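Sulfoquinovosidase (PDB 5AEG) hydrolyses sulfoquinovosyl diacylglycerides and simple sulfoquinovosides, releasing sulfoquinovose for breakdown by sulfoglycolysis. Local coordinates at residues A91-S96 and L105-D110; N199-N204 and L217-A222; K569-E574 and S666-L671. All coordinates share one frame; numbering follows the deposited sequence.

Contact 1: A91-S96 and L105-D110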
ATOM      1  N   ALA A  91      30.505  16.288   8.358  1.00 25.69           N
ATOM      2  CA  ALA A  91      29.419  15.465   8.904  1.00 30.19           C
ATOM      3  C   ALA A  91      30.021  14.247   9.622  1.00 27.56           C
ATOM      4  O   ALA A  91      31.113  13.849   9.285  1.00 28.13           O
ATOM      5  CB  ALA A  91      28.532  14.964   7.735  1.00 28.31           C
ATOM      6  N   THR A  92      29.281  13.613  10.492  1.00 26.94           N
ATOM      7  CA  THR A  92      29.782  12.377  11.158  1.00 30.38           C
ATOM      8  C   THR A  92      28.893  11.189  10.816  1.00 31.46           C
ATOM      9  O   THR A  92      27.668  11.329  10.703  1.00 34.24           O
ATOM     10  CB  THR A  92      29.812  12.463  12.682  1.00 31.70           C
ATOM     11  OG1 THR A  92      28.528  12.781  13.092  1.00 34.02           O
ATOM     12  CG2 THR A  92      30.742  13.587  13.172  1.00 30.96           C
ATOM     13  N   LEU A  93      29.517  10.046  10.619  1.00 27.62           N
ATOM     14  CA  LEU A  93      28.811   8.788  10.380  1.00 26.63           C
ATOM     15  C   LEU A  93      29.263   7.804  11.413  1.00 28.62           C
ATOM     16  O   LEU A  93      30.465   7.473  11.477  1.00 31.30           O
ATOM     17  CB  LEU A  93      29.129   8.263   8.979  1.00 29.99           C
ATOM     18  CG  LEU A  93      28.591   6.846   8.674  1.00 30.68           C
ATOM     19  CD1 LEU A  93      27.060   6.890   8.674  1.00 35.93           C
ATOM     20  CD2 LEU A  93      29.145   6.289   7.405  1.00 31.69           C
ATOM     21  N   ASN A  94      28.357   7.408  12.285  1.00 28.51           N
ATOM     22  CA  ASN A  94      28.585   6.349  13.207  1.00 31.86           C
ATOM     23  C   ASN A  94      28.120   5.013  12.626  1.00 36.57           C
ATOM     24  O   ASN A  94      26.972   4.903  12.115  1.00 31.99           O
ATOM     25  CB  ASN A  94      27.857   6.613  14.521  1.00 37.61           C
ATOM     26  CG  ASN A  94      28.747   6.339  15.699  1.00 57.93           C
ATOM     27  OD1 ASN A  94      29.400   7.268  16.177  1.00 68.01           O
ATOM     28  ND2 ASN A  94      28.876   5.054  16.106  1.00 62.45           N
ATOM     29  N   ILE A  95      28.971   4.011  12.773  1.00 30.11           N
ATOM     30  CA  ILE A  95      28.761   2.653  12.271  1.00 32.67           C
ATOM     31  C   ILE A  95      28.835   1.730  13.468  1.00 40.14           C
ATOM     32  O   ILE A  95      29.838   1.753  14.271  1.00 37.67           O
ATOM     33  CB  ILE A  95      29.829   2.260  11.295  1.00 33.91           C
ATOM     34  CG1 ILE A  95      29.855   3.213  10.132  1.00 31.90           C
ATOM     35  CG2 ILE A  95      29.674   0.803  10.773  1.00 38.22           C
ATOM     36  CD1 ILE A  95      30.971   2.892   9.136  1.00 31.15           C
ATOM     37  N   SER A  96      27.766   0.950  13.622  1.00 33.44           N
ATOM     38  CA  SER A  96      27.596   0.069  14.776  1.00 36.97           C
ATOM     39  C   SER A  96      26.682  -1.120  14.427  1.00 44.57           C
ATOM     40  O   SER A  96      26.068  -1.122  13.342  1.00 34.75           O
ATOM     41  CB  SER A  96      27.162   0.845  15.995  1.00 35.36           C
ATOM     42  OG  SER A  96      25.784   1.166  16.095  1.00 40.37           O
ATOM     43  N   LEU A 105      23.642   2.673  10.589  1.00 25.30           N
ATOM     44  CA  LEU A 105      24.409   3.840  10.128  1.00 26.68           C
ATOM     45  C   LEU A 105      23.705   5.077  10.589  1.00 30.47           C
ATOM     46  O   LEU A 105      22.499   5.258  10.347  1.00 27.91           O
ATOM     47  CB  LEU A 105      24.599   3.891   8.614  1.00 28.47           C
ATOM     48  CG  LEU A 105      25.209   2.715   7.881  1.00 33.20           C
ATOM     49  CD1 LEU A 105      25.430   3.133   6.409  1.00 32.79           C
ATOM     50  CD2 LEU A 105      26.520   2.266   8.500  1.00 30.86           C
ATOM     51  N   GLU A 106      24.419   5.944  11.295  1.00 29.74           N
ATOM     52  CA  GLU A 106      23.809   7.147  11.851  1.00 33.66           C
ATOM     53  C   GLU A 106      24.598   8.345  11.349  1.00 35.74           C
ATOM     54  O   GLU A 106      25.754   8.562  11.771  1.00 29.75           O
ATOM     55  CB  GLU A 106      23.824   7.121  13.376  1.00 34.92           C
ATOM     56  CG  GLU A 106      22.880   6.138  14.016  1.00 39.12           C
ATOM     57  CD  GLU A 106      23.243   5.917  15.479  1.00 44.08           C
ATOM     58  OE1 GLU A 106      24.371   5.442  15.737  1.00 43.52           O
ATOM     59  OE2 GLU A 106      22.433   6.247  16.343  1.00 43.22           O
ATOM     60  N   LEU A 107      23.956   9.167  10.514  1.00 26.69           N
ATOM     61  CA  LEU A 107      24.614  10.286   9.870  1.00 29.18           C
ATOM     62  C   LEU A 107      24.104  11.558  10.500  1.00 29.04           C
ATOM     63  O   LEU A 107      22.892  11.745  10.635  1.00 25.49           O
ATOM     64  CB  LEU A 107      24.241  10.284   8.419  1.00 36.02           C
ATOM     65  CG  LEU A 107      25.297  10.330   7.396  1.00 48.48           C
ATOM     66  CD1 LEU A 107      24.625  10.072   6.033  1.00 47.55           C
ATOM     67  CD2 LEU A 107      25.991  11.674   7.490  1.00 51.38           C
ATOM     68  N   GLN A 108      25.011  12.473  10.866  1.00 27.55           N
ATOM     69  CA  GLN A 108      24.597  13.780  11.345  1.00 29.44           C
ATOM     70  C   GLN A 108      25.452  14.906  10.730  1.00 26.90           C
ATOM     71  O   GLN A 108      26.657  14.897  10.887  1.00 25.39           O
ATOM     72  CB  GLN A 108      24.614  13.773  12.884  1.00 33.51           C
ATOM     73  CG  GLN A 108      24.274  15.104  13.577  1.00 34.28           C
ATOM     74  CD  GLN A 108      22.851  15.614  13.257  1.00 33.83           C
ATOM     75  OE1 GLN A 108      21.851  15.056  13.717  1.00 37.92           O
ATOM     76  NE2 GLN A 108      22.753  16.662  12.418  1.00 32.69           N
ATOM     77  N   ASN A 109      24.833  15.839  10.000  1.00 23.67           N
ATOM     78  CA  ASN A 109      25.542  16.909   9.352  1.00 25.02           C
ATOM     79  C   ASN A 109      25.961  17.904  10.479  1.00 23.50           C
ATOM     80  O   ASN A 109      25.292  17.975  11.523  1.00 22.79           O
ATOM     81  CB  ASN A 109      24.710  17.626   8.313  1.00 25.23           C
ATOM     82  CG  ASN A 109      24.504  16.796   7.063  1.00 25.17           C
ATOM     83  OD1 ASN A 109      25.082  15.730   6.922  1.00 23.02           O
ATOM     84  ND2 ASN A 109      23.667  17.305   6.131  1.00 26.69           N
ATOM     85  N   ASP A 110      27.041  18.621  10.219  1.00 27.23           N
ATOM     86  CA  ASP A 110      27.590  19.658  11.139  1.00 30.07           C
ATOM     87  C   ASP A 110      26.578  20.580  11.703  1.00 31.01           C
ATOM     88  O   ASP A 110      26.519  20.825  12.862  1.00 30.41           O
ATOM     89  CB  ASP A 110      28.706  20.480  10.422  1.00 33.40           C
ATOM     90  CG  ASP A 110      28.297  21.067   8.998  1.00 37.02           C
ATOM     91  OD1 ASP A 110      27.106  20.852   8.502  1.00 34.07           O
ATOM     92  OD2 ASP A 110      29.185  21.694   8.281  1.00 28.01           O
TER
HETATM   93  O   HOH W   1      26.862  10.393  13.511  1.00 37.83           O
HETATM   94  O   HOH W   2      25.811   3.520  14.654  1.00 28.27           O
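Ile95 and Leu105 run alongside each other in the same direction, as a non-hydrogen-bonded pair of an antiparallel beta hairpin in the N-terminal galactose mutarotase-like domain. CG1 of Ile95 meets CD2 of Leu105 at 3.8 Å. On the same buried face Leu93 has CG anti to the backbone N (chi1 172°); its CD1 comes to 3.9 Å from CB of Leu105 and also touches CG of Leu107. This one methyl therefore touches both Leu105 and Leu107. Ala91 brings only CB to the non-hydrogen-bonded pair with Asn109, where the CA atoms of Ala91 and Asn109 are 4.2 Å apart; a small residue fits such a close pair. Branched aliphatic chains belong on this face, where Leu39, Ile117 and Phe226 of other strands pack against Leu107 and Leu105. The odd member is Asn109: its ND2 bonds to His114 O, but its buried OD1, beside CB of Ala91, has no polar partner.

The opposite face carries Thr92, Asn94, Glu106 and Gln108, polar residues that tolerate partial exposure. Thr92 with Gln108 and Asn94 with Glu106 are the hydrogen-bonded pairs, each joined by two backbone N-H···O bonds. Thr92 OG1 sits between its own N and carbonyl carbon (chi1 56°) and is linked by a water to Glu106 O, the water donating to that oxygen at 2.8 Å. Gln108 bends back at chi2 rather than reaching over Thr92. Its NE2, which also bonds to Asp220 OD2 in the turn just before strand 221-228, gives Asn109 O a nearly straight bond of 3.0 Å, directed onto a carbonyl lone pair.

Contact 2: N199-N204 and L217-A222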
ATOM      1  N   ASN A 199      13.983   8.031   8.682  1.00 24.59           N
ATOM      2  CA  ASN A 199      13.413   9.370   8.493  1.00 25.97           C
ATOM      3  C   ASN A 199      12.016   9.385   7.812  1.00 26.56           C
ATOM      4  O   ASN A 199      11.657   8.430   7.104  1.00 25.89           O
ATOM      5  CB  ASN A 199      14.343  10.088   7.560  1.00 25.18           C
ATOM      6  CG  ASN A 199      15.774  10.202   8.084  1.00 30.42           C
ATOM      7  OD1 ASN A 199      16.405   9.187   8.441  1.00 26.51           O
ATOM      8  ND2 ASN A 199      16.310  11.461   8.039  1.00 30.79           N
ATOM      9  N   SER A 200      11.298  10.491   7.923  1.00 23.47           N
ATOM     10  CA  SER A 200      10.026  10.699   7.178  1.00 24.52           C
ATOM     11  C   SER A 200      10.042  11.933   6.298  1.00 23.95           C
ATOM     12  O   SER A 200       9.042  12.314   5.718  1.00 24.65           O
ATOM     13  CB  SER A 200       8.844  10.684   8.137  1.00 25.73           C
ATOM     14  OG  SER A 200       8.920  11.828   8.961  1.00 26.27           O
ATOM     15  N   CYS A 201      11.191  12.578   6.152  1.00 21.55           N
ATOM     16  CA  CYS A 201      11.375  13.647   5.193  1.00 21.19           C
ATOM     17  C   CYS A 201      11.207  13.191   3.762  1.00 21.85           C
ATOM     18  O   CYS A 201      11.225  11.967   3.519  1.00 20.59           O
ATOM     19  CB  CYS A 201      12.775  14.296   5.373  1.00 22.03           C
ATOM     20  SG  CYS A 201      14.134  13.105   5.159  1.00 24.57           S
ATOM     21  N   TYR A 202      11.077  14.138   2.801  1.00 21.84           N
ATOM     22  CA  TYR A 202      11.224  13.818   1.386  1.00 19.79           C
ATOM     23  C   TYR A 202      12.492  13.027   1.175  1.00 22.35           C
ATOM     24  O   TYR A 202      13.544  13.402   1.745  1.00 21.28           O
ATOM     25  CB  TYR A 202      11.255  15.067   0.551  1.00 20.65           C
ATOM     26  CG  TYR A 202      11.419  14.784  -0.917  1.00 19.11           C
ATOM     27  CD1 TYR A 202      12.665  14.627  -1.467  1.00 19.84           C
ATOM     28  CD2 TYR A 202      10.284  14.535  -1.772  1.00 21.14           C
ATOM     29  CE1 TYR A 202      12.845  14.372  -2.799  1.00 19.95           C
ATOM     30  CE2 TYR A 202      10.478  14.265  -3.128  1.00 22.04           C
ATOM     31  CZ  TYR A 202      11.744  14.180  -3.628  1.00 22.72           C
ATOM     32  OH  TYR A 202      11.907  13.958  -4.963  1.00 23.67           O
ATOM     33  N   MET A 203      12.427  11.962   0.376  1.00 18.02           N
ATOM     34  CA  MET A 203      13.636  11.209  -0.036  1.00 21.16           C
ATOM     35  C   MET A 203      13.453  10.814  -1.468  1.00 21.07           C
ATOM     36  O   MET A 203      12.354  10.797  -1.956  1.00 19.55           O
ATOM     37  CB  MET A 203      13.799   9.962   0.861  1.00 19.99           C
ATOM     38  CG  MET A 203      14.197  10.297   2.272  1.00 23.02           C
ATOM     39  SD  MET A 203      14.470   8.801   3.290  1.00 25.17           S
ATOM     40  CE  MET A 203      13.069   8.902   4.265  1.00 24.46           C
ATOM     41  N   ASN A 204      14.534  10.523  -2.147  1.00 20.23           N
ATOM     42  CA  ASN A 204      14.554  10.037  -3.459  1.00 20.10           C
ATOM     43  C   ASN A 204      15.565   8.893  -3.494  1.00 21.51           C
ATOM     44  O   ASN A 204      16.760   9.113  -3.227  1.00 21.74           O
ATOM     45  CB  ASN A 204      14.979  11.111  -4.464  1.00 21.97           C
ATOM     46  CG  ASN A 204      14.869  10.619  -5.904  1.00 29.62           C
ATOM     47  OD1 ASN A 204      15.090   9.472  -6.186  1.00 36.69           O
ATOM     48  ND2 ASN A 204      14.570  11.490  -6.798  1.00 34.17           N
ATOM     49  N   LEU A 217      18.235  12.525   0.842  1.00 21.26           N
ATOM     50  CA  LEU A 217      17.354  12.901   1.916  1.00 23.11           C
ATOM     51  C   LEU A 217      17.288  14.431   2.066  1.00 24.36           C
ATOM     52  O   LEU A 217      18.317  15.132   1.956  1.00 24.48           O
ATOM     53  CB  LEU A 217      17.769  12.324   3.285  1.00 26.88           C
ATOM     54  CG  LEU A 217      17.868  10.837   3.478  1.00 29.85           C
ATOM     55  CD1 LEU A 217      19.216  10.360   3.101  1.00 30.34           C
ATOM     56  CD2 LEU A 217      17.570  10.510   4.918  1.00 31.11           C
ATOM     57  N   TRP A 218      16.092  14.938   2.357  1.00 20.19           N
ATOM     58  CA  TRP A 218      15.909  16.357   2.669  1.00 23.20           C
ATOM     59  C   TRP A 218      15.914  16.528   4.165  1.00 21.09           C
ATOM     60  O   TRP A 218      14.909  16.909   4.789  1.00 22.93           O
ATOM     61  CB  TRP A 218      14.635  16.895   2.055  1.00 23.79           C
ATOM     62  CG  TRP A 218      14.741  16.986   0.589  1.00 23.68           C
ATOM     63  CD1 TRP A 218      15.689  16.422  -0.180  1.00 25.06           C
ATOM     64  CD2 TRP A 218      13.783  17.578  -0.320  1.00 22.90           C
ATOM     65  NE1 TRP A 218      15.480  16.729  -1.494  1.00 24.79           N
ATOM     66  CE2 TRP A 218      14.278  17.396  -1.606  1.00 26.71           C
ATOM     67  CE3 TRP A 218      12.598  18.303  -0.147  1.00 25.33           C
ATOM     68  CZ2 TRP A 218      13.627  17.905  -2.740  1.00 28.86           C
ATOM     69  CZ3 TRP A 218      11.927  18.790  -1.283  1.00 26.92           C
ATOM     70  CH2 TRP A 218      12.452  18.603  -2.547  1.00 26.67           C
ATOM     71  N   GLU A 219      17.031  16.201   4.784  1.00 23.93           N
ATOM     72  CA  GLU A 219      17.197  16.390   6.211  1.00 22.57           C
ATOM     73  C   GLU A 219      18.717  16.480   6.485  1.00 23.31           C
ATOM     74  O   GLU A 219      19.529  16.193   5.614  1.00 21.67           O
ATOM     75  CB  GLU A 219      16.579  15.268   7.031  1.00 25.07           C
ATOM     76  CG  GLU A 219      16.089  15.694   8.399  1.00 28.22           C
ATOM     77  CD  GLU A 219      15.099  14.766   9.049  1.00 33.78           C
ATOM     78  OE1 GLU A 219      14.490  13.845   8.404  1.00 31.64           O
ATOM     79  OE2 GLU A 219      14.911  14.959  10.269  1.00 33.07           O
ATOM     80  N   ASP A 220      19.041  16.999   7.663  1.00 23.09           N
ATOM     81  CA  ASP A 220      20.403  17.101   8.151  1.00 24.67           C
ATOM     82  C   ASP A 220      20.906  15.926   8.884  1.00 28.13           C
ATOM     83  O   ASP A 220      22.095  15.909   9.297  1.00 24.32           O
ATOM     84  CB  ASP A 220      20.447  18.325   9.107  1.00 25.77           C
ATOM     85  CG  ASP A 220      19.604  18.087  10.360  1.00 33.10           C
ATOM     86  OD1 ASP A 220      18.371  17.981  10.241  1.00 32.10           O
ATOM     87  OD2 ASP A 220      20.154  17.861  11.445  1.00 34.39           O
ATOM     88  N   LYS A 221      20.080  14.882   9.054  1.00 28.19           N
ATOM     89  CA  LYS A 221      20.516  13.672   9.698  1.00 27.32           C
ATOM     90  C   LYS A 221      19.841  12.501   9.024  1.00 30.96           C
ATOM     91  O   LYS A 221      18.799  12.661   8.366  1.00 28.25           O
ATOM     92  CB  LYS A 221      20.140  13.713  11.169  1.00 33.96           C
ATOM     93  CG  LYS A 221      18.649  13.559  11.515  1.00 39.09           C
ATOM     94  CD  LYS A 221      18.272  14.080  12.915  1.00 53.21           C
ATOM     95  CE  LYS A 221      17.371  13.155  13.734  1.00 60.66           C
ATOM     96  NZ  LYS A 221      16.011  12.844  13.195  1.00 74.11           N
ATOM     97  N   ALA A 222      20.433  11.333   9.164  1.00 27.85           N
ATOM     98  CA  ALA A 222      19.810  10.101   8.655  1.00 30.07           C
ATOM     99  C   ALA A 222      20.184   8.913   9.483  1.00 31.58           C
ATOM    100  O   ALA A 222      21.338   8.794   9.922  1.00 30.00           O
ATOM    101  CB  ALA A 222      20.247   9.900   7.251  1.00 25.21           C
TER
HETATM  102  O   HOH W   3      12.549  12.456   9.491  1.00 29.36           O
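The rings of Tyr202 and Trp218 press together obliquely at the tight end of this contact, their planes 36° apart. CD1 of Tyr202 lies over the centre of the indole and comes to 3.2 Å from CE2 of Trp218. Tyr202 has CG anti to its backbone N (chi1 179°), which puts CG beside the carbonyl carbon, 3.7 Å from CD2 of Trp218. In the backbone, Trp218 N bonds to Tyr202 O at 3.0 Å, a single bond just beyond the non-hydrogen-bonded pair Met203 and Leu217. That pair lies at the open end of the hairpin of strands 203-206 and 212-217, in the N-terminal galactose mutarotase-like region. The unbranched thioether chain of Met203 brings SD to 3.9 Å from CD2 of Leu217. Ile57 touches both rings, and Arg116 makes a cation-pi contact with Trp218.

Towards the other end the packing gives way to polar links. Asn199 crosses Leu217 at about a right angle and uses its ND2 twice: for Lys221 O at 2.8 Å, close to its own amide plane, and for Glu219 OE1 at 3.0 Å, reached from above the carboxylate plane. A water accepts from Ser200 N and donates to the same OE1. Lys221 NZ makes a long salt bridge, 3.8 Å, to Glu219 OE2. Ile424, on helix 422-444 of the TIM-barrel domain, touches Cys201 and Glu219, so this part faces the catalytic domain. An asparagine amide suits this place because it can supply two N-H groups to two acceptors. With donors on OE1 and a cation near OE2, Glu219 is probably held in its charged form.

Contact 3: K569-E574 and S666-L671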
ATOM      1  N   LYS A 569     -10.989 -21.292   1.412  1.00 21.19           N
ATOM      2  CA  LYS A 569     -10.903 -20.808   2.766  1.00 21.92           C
ATOM      3  C   LYS A 569      -9.794 -21.420   3.647  1.00 23.91           C
ATOM      4  O   LYS A 569      -9.008 -20.687   4.255  1.00 23.74           O
ATOM      5  CB  LYS A 569     -12.225 -20.818   3.478  1.00 22.41           C
ATOM      6  CG  LYS A 569     -12.211 -20.509   4.963  1.00 22.54           C
ATOM      7  CD  LYS A 569     -13.601 -20.361   5.556  1.00 24.53           C
ATOM      8  CE  LYS A 569     -13.532 -19.827   6.968  1.00 23.59           C
ATOM      9  NZ  LYS A 569     -14.912 -19.792   7.467  1.00 25.63           N
ATOM     10  N   PRO A 570      -9.744 -22.757   3.743  1.00 24.27           N
ATOM     11  CA  PRO A 570      -8.786 -23.281   4.729  1.00 24.06           C
ATOM     12  C   PRO A 570      -7.348 -23.062   4.283  1.00 20.97           C
ATOM     13  O   PRO A 570      -6.460 -22.871   5.114  1.00 23.51           O
ATOM     14  CB  PRO A 570      -9.167 -24.807   4.831  1.00 25.47           C
ATOM     15  CG  PRO A 570      -9.869 -25.047   3.566  1.00 27.72           C
ATOM     16  CD  PRO A 570     -10.633 -23.806   3.232  1.00 23.43           C
ATOM     17  N   TYR A 571      -7.123 -23.045   2.984  1.00 21.43           N
ATOM     18  CA  TYR A 571      -5.814 -22.808   2.413  1.00 22.65           C
ATOM     19  C   TYR A 571      -5.372 -21.348   2.648  1.00 23.59           C
ATOM     20  O   TYR A 571      -4.270 -21.093   3.149  1.00 21.95           O
ATOM     21  CB  TYR A 571      -5.819 -23.114   0.922  1.00 22.49           C
ATOM     22  CG  TYR A 571      -4.561 -22.803   0.205  1.00 21.90           C
ATOM     23  CD1 TYR A 571      -3.405 -23.575   0.403  1.00 23.12           C
ATOM     24  CD2 TYR A 571      -4.456 -21.696  -0.618  1.00 22.17           C
ATOM     25  CE1 TYR A 571      -2.243 -23.330  -0.244  1.00 21.89           C
ATOM     26  CE2 TYR A 571      -3.264 -21.428  -1.284  1.00 21.55           C
ATOM     27  CZ  TYR A 571      -2.159 -22.245  -1.105  1.00 24.11           C
ATOM     28  OH  TYR A 571      -0.998 -21.952  -1.757  1.00 20.51           O
ATOM     29  N   LEU A 572      -6.285 -20.422   2.338  1.00 20.75           N
ATOM     30  CA  LEU A 572      -6.033 -18.983   2.630  1.00 21.91           C
ATOM     31  C   LEU A 572      -5.800 -18.679   4.146  1.00 22.49           C
ATOM     32  O   LEU A 572      -4.945 -17.918   4.526  1.00 22.41           O
ATOM     33  CB  LEU A 572      -7.198 -18.166   2.142  1.00 21.47           C
ATOM     34  CG  LEU A 572      -7.410 -18.134   0.628  1.00 24.70           C
ATOM     35  CD1 LEU A 572      -8.669 -17.343   0.212  1.00 25.90           C
ATOM     36  CD2 LEU A 572      -6.173 -17.570  -0.095  1.00 27.89           C
ATOM     37  N   LYS A 573      -6.540 -19.351   5.003  1.00 24.90           N
ATOM     38  CA  LYS A 573      -6.494 -19.129   6.413  1.00 25.60           C
ATOM     39  C   LYS A 573      -5.135 -19.598   6.902  1.00 23.88           C
ATOM     40  O   LYS A 573      -4.508 -18.914   7.679  1.00 25.02           O
ATOM     41  CB  LYS A 573      -7.729 -19.866   7.033  1.00 32.95           C
ATOM     42  CG  LYS A 573      -7.885 -19.772   8.505  1.00 40.80           C
ATOM     43  CD  LYS A 573      -9.320 -20.111   8.986  1.00 45.66           C
ATOM     44  CE  LYS A 573      -9.438 -19.763  10.484  1.00 54.42           C
ATOM     45  NZ  LYS A 573      -9.779 -18.296  10.730  1.00 49.51           N
ATOM     46  N   GLU A 574      -4.649 -20.740   6.421  1.00 22.06           N
ATOM     47  CA  GLU A 574      -3.294 -21.152   6.709  1.00 23.90           C
ATOM     48  C   GLU A 574      -2.228 -20.109   6.256  1.00 24.06           C
ATOM     49  O   GLU A 574      -1.290 -19.774   7.014  1.00 22.69           O
ATOM     50  CB  GLU A 574      -3.018 -22.548   6.117  1.00 23.12           C
ATOM     51  CG  GLU A 574      -1.538 -23.001   6.241  1.00 26.47           C
ATOM     52  CD  GLU A 574      -1.271 -24.307   5.488  1.00 29.94           C
ATOM     53  OE1 GLU A 574      -1.020 -24.358   4.246  1.00 29.53           O
ATOM     54  OE2 GLU A 574      -1.437 -25.329   6.151  1.00 35.63           O
ATOM     55  N   SER A 666       1.297 -30.528  -3.882  1.00 28.38           N
ATOM     56  CA  SER A 666       0.803 -29.866  -2.704  1.00 27.08           C
ATOM     57  C   SER A 666       0.013 -30.827  -1.845  1.00 28.52           C
ATOM     58  O   SER A 666      -0.800 -31.634  -2.351  1.00 31.28           O
ATOM     59  CB  SER A 666      -0.174 -28.717  -3.137  1.00 25.86           C
ATOM     60  OG  SER A 666      -0.742 -28.172  -1.995  1.00 26.84           O
ATOM     61  N   GLU A 667       0.115 -30.655  -0.558  1.00 28.98           N
ATOM     62  CA  GLU A 667      -0.735 -31.402   0.354  1.00 31.85           C
ATOM     63  C   GLU A 667      -2.166 -30.999   0.259  1.00 33.41           C
ATOM     64  O   GLU A 667      -3.018 -31.712   0.701  1.00 28.74           O
ATOM     65  CB  GLU A 667      -0.224 -31.338   1.796  1.00 36.70           C
ATOM     66  CG  GLU A 667      -0.344 -30.009   2.526  1.00 45.72           C
ATOM     67  CD  GLU A 667       0.830 -29.017   2.257  1.00 48.13           C
ATOM     68  OE1 GLU A 667       1.536 -29.079   1.198  1.00 47.36           O
ATOM     69  OE2 GLU A 667       1.009 -28.146   3.131  1.00 51.98           O
ATOM     70  N   TRP A 668      -2.457 -29.851  -0.370  1.00 28.05           N
ATOM     71  CA  TRP A 668      -3.822 -29.379  -0.664  1.00 26.64           C
ATOM     72  C   TRP A 668      -4.372 -29.761  -2.058  1.00 27.03           C
ATOM     73  O   TRP A 668      -5.439 -29.240  -2.494  1.00 23.34           O
ATOM     74  CB  TRP A 668      -3.796 -27.805  -0.605  1.00 25.18           C
ATOM     75  CG  TRP A 668      -3.467 -27.267   0.776  1.00 22.83           C
ATOM     76  CD1 TRP A 668      -2.232 -26.779   1.229  1.00 22.15           C
ATOM     77  CD2 TRP A 668      -4.368 -27.072   1.818  1.00 22.21           C
ATOM     78  NE1 TRP A 668      -2.344 -26.337   2.509  1.00 24.36           N
ATOM     79  CE2 TRP A 668      -3.652 -26.514   2.892  1.00 24.53           C
ATOM     80  CE3 TRP A 668      -5.731 -27.334   1.979  1.00 27.21           C
ATOM     81  CZ2 TRP A 668      -4.255 -26.189   4.041  1.00 24.87           C
ATOM     82  CZ3 TRP A 668      -6.312 -27.018   3.178  1.00 25.32           C
ATOM     83  CH2 TRP A 668      -5.587 -26.441   4.166  1.00 24.12           C
ATOM     84  N   ALA A 669      -3.679 -30.660  -2.769  1.00 29.00           N
ATOM     85  CA  ALA A 669      -4.055 -30.983  -4.136  1.00 25.00           C
ATOM     86  C   ALA A 669      -5.474 -31.490  -4.281  1.00 26.68           C
ATOM     87  O   ALA A 669      -6.112 -31.177  -5.274  1.00 27.01           O
ATOM     88  CB  ALA A 669      -3.119 -31.985  -4.793  1.00 27.25           C
ATOM     89  N   ALA A 670      -5.973 -32.263  -3.331  1.00 25.94           N
ATOM     90  CA  ALA A 670      -7.348 -32.721  -3.450  1.00 29.94           C
ATOM     91  C   ALA A 670      -8.334 -31.515  -3.379  1.00 31.15           C
ATOM     92  O   ALA A 670      -9.281 -31.468  -4.134  1.00 28.72           O
ATOM     93  CB  ALA A 670      -7.695 -33.723  -2.399  1.00 29.27           C
ATOM     94  N   LEU A 671      -8.092 -30.543  -2.499  1.00 30.27           N
ATOM     95  CA  LEU A 671      -8.963 -29.309  -2.445  1.00 27.60           C
ATOM     96  C   LEU A 671      -8.895 -28.623  -3.830  1.00 28.16           C
ATOM     97  O   LEU A 671      -9.889 -28.303  -4.389  1.00 25.57           O
ATOM     98  CB  LEU A 671      -8.506 -28.347  -1.359  1.00 29.47           C
ATOM     99  CG  LEU A 671      -9.398 -27.099  -1.169  1.00 30.16           C
ATOM    100  CD1 LEU A 671     -10.790 -27.493  -0.726  1.00 32.99           C
ATOM    101  CD2 LEU A 671      -8.752 -26.266  -0.139  1.00 28.16           C
TER
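Trp668 NE1 donates to Glu574 OE1 at 2.9 Å, the one hydrogen bond between residues 569-574 and 666-671. It joins a helix at the end of the TIM-barrel range to the segment that follows the C-terminal beta sheet. The bond is somewhat bent, 145° at the hydrogen. It reaches the carboxylate on its syn side, tilted out of the plane, and the extended Glu574 chain delivers the group to the indole edge.

Tyr571 meets the indole otherwise: its ring edge is turned toward the face of the five-membered ring in an edge-to-face pair with planes 78° apart, CD1 of Tyr571 lying 3.5 Å from CD1 of Trp668. Over the six-membered ring, Tyr571 CA makes a CH-pi contact 4.1 Å from the centroid. Pro570, which fits the first turn of a helix, sets CB against CZ3 of Trp668 at 4.0 Å and CG against CD2 of Leu671.

Trp668 itself sits at the N-cap position, its backbone N bonded to Ser666 OG in an ST turn. Tyr571 OH bonds to Leu609 O and Asp612 N, which links the helix to the end of strand 607-609 and the turn after it.

Tryptophan suits this place by combining a broad apolar face with an N-H at its edge. Glu574 OE1 also lies 4.4 Å from Glu667 OE2, a like charge that would tend to raise the carboxylate pKa values, while the indole N-H would partly offset this for Glu574.

In the fold
Followed from the N terminus, the chain closes three loops in series, and none encloses or crosses another. Contact 1 closes the hairpin of strands 89-97 and 103-109. Contact 2 closes the loop of strands 203-206 and 212-217, and its second segment leads into strand 221-228, which runs beside strand 103-109. The two contacts therefore touch: Leu107 N to Ala222 O and Asn109 N to Asp220 O are probable hydrogen bonds. Contact 3 closes a far longer loop, 91 residues that include the C-terminal antiparallel sheet, and ties it back to the helix 569-582. Its centre lies about 44 Å from that of contact 2, on the opposite side of the chain's centre.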